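Local structure of iron-binding protein (Staphylococcus epidermidis, 4M7O) at residues K63-A67 and M68-K72; I83-H86 and E87-N91. The protein probably serves as the extracellular solute-binding component of an iron-uptake transporter, holding its iron-containing ligand between two lobes. All coordinates share one frame; numbering follows the deposited sequence.

Contact 1 (K63-A67 and M68-K72)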
loop_
_atom_site.group_PDB
_atom_site.type_symbol
_atom_site.label_atom_id
_atom_site.label_comp_id
_atom_site.label_asym_id
_atom_site.label_seq_id
_atom_site.Cartn_x
_atom_site.Cartn_y
_atom_site.Cartn_z
ATOM N N LYS A 63 21.545 -1.781 -10.149
ATOM C CA LYS A 63 20.929 -2.717 -11.086
ATOM C C LYS A 63 19.400 -2.643 -10.944
ATOM O O LYS A 63 18.880 -2.490 -9.839
ATOM C CB LYS A 63 21.383 -4.149 -10.794
ATOM C CG LYS A 63 22.874 -4.385 -10.931
ATOM C CD LYS A 63 23.313 -4.291 -12.376
ATOM C CE LYS A 63 24.815 -4.075 -12.473
ATOM N NZ LYS A 63 25.271 -4.153 -13.880
ATOM N N GLN A 64 18.689 -2.745 -12.063
ATOM C CA GLN A 64 17.233 -2.755 -12.049
ATOM C C GLN A 64 16.696 -4.125 -12.421
ATOM O O GLN A 64 17.106 -4.709 -13.426
ATOM C CB GLN A 64 16.700 -1.744 -13.049
ATOM C CG GLN A 64 16.868 -0.305 -12.641
ATOM C CD GLN A 64 16.154 0.616 -13.594
ATOM O OE1 GLN A 64 14.940 0.487 -13.813
ATOM N NE2 GLN A 64 16.901 1.538 -14.192
ATOM N N PHE A 65 15.769 -4.630 -11.617
ATOM C CA PHE A 65 15.193 -5.940 -11.863
ATOM C C PHE A 65 13.691 -5.840 -12.070
ATOM O O PHE A 65 13.003 -5.071 -11.382
ATOM C CB PHE A 65 15.505 -6.873 -10.698
ATOM C CG PHE A 65 16.971 -7.114 -10.514
ATOM C CD1 PHE A 65 17.640 -8.013 -11.324
ATOM C CD2 PHE A 65 17.697 -6.410 -9.561
ATOM C CE1 PHE A 65 19.018 -8.236 -11.181
ATOM C CE2 PHE A 65 19.080 -6.627 -9.413
ATOM C CZ PHE A 65 19.735 -7.538 -10.225
ATOM N N ASP A 66 13.191 -6.604 -13.037
ATOM C CA ASP A 66 11.755 -6.716 -13.245
ATOM C C ASP A 66 11.273 -7.826 -12.336
ATOM O O ASP A 66 11.529 -8.995 -12.614
ATOM C CB ASP A 66 11.465 -7.091 -14.697
ATOM C CG ASP A 66 9.988 -7.033 -15.035
ATOM O OD1 ASP A 66 9.134 -7.041 -14.109
ATOM O OD2 ASP A 66 9.677 -6.979 -16.246
ATOM N N ALA A 67 10.575 -7.470 -11.261
ATOM C CA ALA A 67 10.132 -8.452 -10.274
ATOM C C ALA A 67 9.166 -9.481 -10.858
ATOM O O ALA A 67 8.993 -10.571 -10.288
ATOM C CB ALA A 67 9.501 -7.757 -9.085
HETATM N N MSE A 68 8.532 -9.140 -11.980
HETATM C CA MSE A 68 7.570 -10.049 -12.607
HETATM C C MSE A 68 8.258 -10.951 -13.615
HETATM O O MSE A 68 7.738 -12.008 -13.975
HETATM C CB MSE A 68 6.437 -9.276 -13.281
HETATM C CG MSE A 68 5.458 -8.643 -12.298
HETATM SE SE MSE A 68 4.563 -9.970 -11.170
HETATM C CE MSE A 68 3.769 -11.047 -12.578
ATOM N N ASN A 69 9.439 -10.536 -14.053
ATOM C CA ASN A 69 10.178 -11.275 -15.067
ATOM C C ASN A 69 11.665 -11.325 -14.710
ATOM O O ASN A 69 12.509 -10.844 -15.466
ATOM C CB ASN A 69 9.956 -10.620 -16.440
ATOM C CG ASN A 69 8.483 -10.638 -16.878
ATOM O OD1 ASN A 69 7.841 -9.584 -16.987
ATOM N ND2 ASN A 69 7.946 -11.840 -17.135
ATOM N N LEU A 70 11.979 -11.898 -13.548
ATOM C CA LEU A 70 13.324 -11.795 -12.975
ATOM C C LEU A 70 14.374 -12.535 -13.782
ATOM O O LEU A 70 14.206 -13.714 -14.094
ATOM C CB LEU A 70 13.353 -12.298 -11.530
ATOM C CG LEU A 70 12.818 -11.348 -10.456
ATOM C CD1 LEU A 70 12.862 -12.022 -9.090
ATOM C CD2 LEU A 70 13.606 -10.046 -10.425
ATOM N N ASN A 71 15.455 -11.830 -14.117
ATOM C CA ASN A 71 16.610 -12.435 -14.784
ATOM C C ASN A 71 17.529 -13.099 -13.752
ATOM O O ASN A 71 18.310 -12.417 -13.092
ATOM C CB ASN A 71 17.378 -11.363 -15.574
ATOM C CG ASN A 71 18.431 -11.951 -16.513
ATOM O OD1 ASN A 71 19.169 -12.870 -16.152
ATOM N ND2 ASN A 71 18.500 -11.413 -17.728
ATOM N N LYS A 72 17.429 -14.420 -13.617
ATOM C CA LYS A 72 18.212 -15.181 -12.635
ATOM C C LYS A 72 19.740 -15.016 -12.767
ATOM O O LYS A 72 20.452 -14.872 -11.770
ATOM C CB LYS A 72 17.848 -16.667 -12.720
ATOM C CG LYS A 72 18.594 -17.564 -11.743
ATOM C CD LYS A 72 18.393 -19.047 -12.074
HETATM O O HOH W 1 15.067 -8.483 -14.325
HETATM O O HOH W 2 10.027 -12.796 -11.695
#
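Asp66 meets Met68 and Asn69 in a type I beta turn, and its carboxylate adds an Asx turn on top of it; together they lead the chain out of edge strand 63-65 of the parallel sheet. The backbone bond of the beta turn runs from Asn69 N to Asp66 O, 3.0 Å. From CB, which lies beside the backbone of Asn69, the Asp66 side chain sets off with CG anti to its own N (chi1 -172°), and this carries the carboxylate over the turn. CG passes 3.7 Å from Asn69 N. One branch ends on the backbone: OD1 accepts the N-H of Met68 at 3.0 Å, the donor standing 42° out of the carboxylate plane. The other branch, OD2, lies 3.7 Å from CB of Asn69, the two side chains running side by side. Past the turn, Leu70 brings CD2 back to 3.7 Å from CB of Phe65, while its side chain also packs on Val96 and Leu97 of helix 94-102. Asn71 then caps helix 72-77, its OD1 taking the N-H of Glu74. A water links the turn to the residue after it, giving a hydrogen to Ala67 O and accepting one from Leu70 N, each at 2.8 Å.

Contact 2 (I83-H86 and E87-N91)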
loop_
_atom_site.group_PDB
_atom_site.type_symbol
_atom_site.label_atom_id
_atom_site.label_comp_id
_atom_site.label_asym_id
_atom_site.label_seq_id
_atom_site.Cartn_x
_atom_site.Cartn_y
_atom_site.Cartn_z
ATOM N N ILE A 83 18.507 -10.524 -0.573
ATOM C CA ILE A 83 17.452 -10.101 -1.486
ATOM C C ILE A 83 16.185 -9.903 -0.679
ATOM O O ILE A 83 15.599 -10.863 -0.159
ATOM C CB ILE A 83 17.164 -11.125 -2.580
ATOM C CG1 ILE A 83 18.419 -11.386 -3.412
ATOM C CG2 ILE A 83 16.006 -10.644 -3.466
ATOM C CD1 ILE A 83 18.267 -12.561 -4.348
ATOM N N LEU A 84 15.759 -8.652 -0.590
ATOM C CA LEU A 84 14.660 -8.302 0.278
ATOM C C LEU A 84 13.408 -8.149 -0.579
ATOM O O LEU A 84 13.203 -7.111 -1.235
ATOM C CB LEU A 84 14.995 -7.007 1.021
ATOM C CG LEU A 84 14.022 -6.621 2.132
ATOM C CD1 LEU A 84 13.937 -7.730 3.154
ATOM C CD2 LEU A 84 14.447 -5.303 2.782
ATOM N N ALA A 85 12.570 -9.182 -0.565
ATOM C CA ALA A 85 11.364 -9.200 -1.388
ATOM C C ALA A 85 10.123 -9.051 -0.513
ATOM O O ALA A 85 10.224 -8.762 0.677
ATOM C CB ALA A 85 11.285 -10.484 -2.213
ATOM N N HIS A 86 8.957 -9.280 -1.106
ATOM C CA HIS A 86 7.688 -9.036 -0.429
ATOM C C HIS A 86 6.820 -10.279 -0.500
ATOM O O HIS A 86 6.891 -11.022 -1.486
ATOM C CB HIS A 86 6.988 -7.887 -1.134
ATOM C CG HIS A 86 5.961 -7.191 -0.303
ATOM N ND1 HIS A 86 4.608 -7.324 -0.529
ATOM C CD2 HIS A 86 6.084 -6.328 0.738
ATOM C CE1 HIS A 86 3.942 -6.583 0.340
ATOM N NE2 HIS A 86 4.818 -5.969 1.119
ATOM N N GLU A 87 6.000 -10.510 0.529
ATOM C CA GLU A 87 5.092 -11.658 0.543
ATOM C C GLU A 87 4.235 -11.702 -0.718
ATOM O O GLU A 87 3.968 -12.773 -1.240
ATOM C CB GLU A 87 4.201 -11.642 1.796
ATOM C CG GLU A 87 3.367 -12.900 1.985
ATOM C CD GLU A 87 2.377 -12.793 3.137
ATOM O OE1 GLU A 87 2.395 -11.773 3.867
ATOM O OE2 GLU A 87 1.572 -13.734 3.309
ATOM N N SER A 88 3.840 -10.543 -1.235
ATOM C CA SER A 88 2.983 -10.506 -2.429
ATOM C C SER A 88 3.649 -11.094 -3.680
ATOM O O SER A 88 2.974 -11.335 -4.684
ATOM C CB SER A 88 2.506 -9.076 -2.718
ATOM O OG SER A 88 3.605 -8.207 -2.952
ATOM N N GLN A 89 4.956 -11.342 -3.600
ATOM C CA GLN A 89 5.756 -11.794 -4.739
ATOM C C GLN A 89 6.157 -13.255 -4.669
ATOM O O GLN A 89 6.826 -13.748 -5.582
ATOM C CB GLN A 89 7.048 -10.955 -4.848
ATOM C CG GLN A 89 6.808 -9.482 -5.131
ATOM C CD GLN A 89 8.049 -8.636 -4.951
ATOM O OE1 GLN A 89 8.832 -8.837 -4.013
ATOM N NE2 GLN A 89 8.237 -7.675 -5.851
ATOM N N LYS A 90 5.785 -13.949 -3.597
ATOM C CA LYS A 90 6.145 -15.367 -3.474
ATOM C C LYS A 90 5.756 -16.195 -4.698
ATOM O O LYS A 90 6.531 -17.047 -5.146
ATOM C CB LYS A 90 5.543 -15.994 -2.212
ATOM C CG LYS A 90 6.211 -15.558 -0.908
ATOM C CD LYS A 90 5.770 -16.464 0.243
ATOM C CE LYS A 90 6.125 -15.876 1.603
ATOM N NZ LYS A 90 5.557 -16.708 2.700
ATOM N N ASN A 91 4.575 -15.929 -5.254
ATOM C CA ASN A 91 4.055 -16.747 -6.358
ATOM C C ASN A 91 4.566 -16.392 -7.761
ATOM O O ASN A 91 4.342 -17.141 -8.711
ATOM C CB ASN A 91 2.531 -16.760 -6.331
ATOM C CG ASN A 91 1.992 -17.454 -5.102
ATOM O OD1 ASN A 91 2.515 -18.495 -4.693
ATOM N ND2 ASN A 91 0.960 -16.874 -4.487
#
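His86 ends strand 82-86, and directly after it the chain winds into the short 3-10 segment 87-89, whose first turn is closed by Gln89 N bonding to His86 O at 2.9 Å. Lys90 N follows with a second bond of the same i to i+3 kind, to Glu87 O. This is the C-terminal end of an inner strand of the parallel sheet, between strands 25-27 and 106-110, the point where a strand of an alpha/beta domain passes into the loop before its helix, here 94-102.

Gln89 answers the backbone bond with its side chain. Extended beyond CG, it reaches back along the strand end until OE1 accepts the N-H of His86 at 2.9 Å, with the donor tilted 26° from the carbonyl plane. Both backbone polar groups of His86 are therefore taken by Gln89. OE1 also rests 3.5 Å from CB of Ala85, and NE2 gives its hydrogen bond to Leu28 O, so the amide spans two neighbouring strand ends.

The imidazole itself is held by Ser88. With CG anti to the backbone N (chi1 -159°), the ring swings over the start of the 3-10 segment and presents ND1 to Ser88. OG comes to the ring edge, near its plane, and bonds to ND1 at 2.8 Å; Ser88 N adds a weak bond to the same atom at 3.4 Å. Glu87 extends away, its OE1 receiving the N-H of Asp112.

Whichever of ND1 and OG supplies the proton between them, the chemistry implies a ring restrained in its rotation: the ND1 edge is committed to the loop, and NE2 is turned away from Ser88.

How the contacts relate
Contact 1 and contact 2 follow one another along the chain and occupy the C-terminal ends of two strands in one parallel sheet, the first at its edge and the second three strands further in, with strands 45-49 and 25-27 between. Their centres are about 12 Å apart. They touch where CB of Ala67 packs against NE2 of Gln89, 3.5 Å away, so the turn at 66-69 lies against the loop at 87-91. Met68 and Leu70 add contacts to Ser92 and Ala93, further along the same loop, just before helix 94-102. In binding proteins of this kind the ligand sits between the lobes, and strand-end loops commonly line that cleft; a part for residues 86-89 there remains inferred.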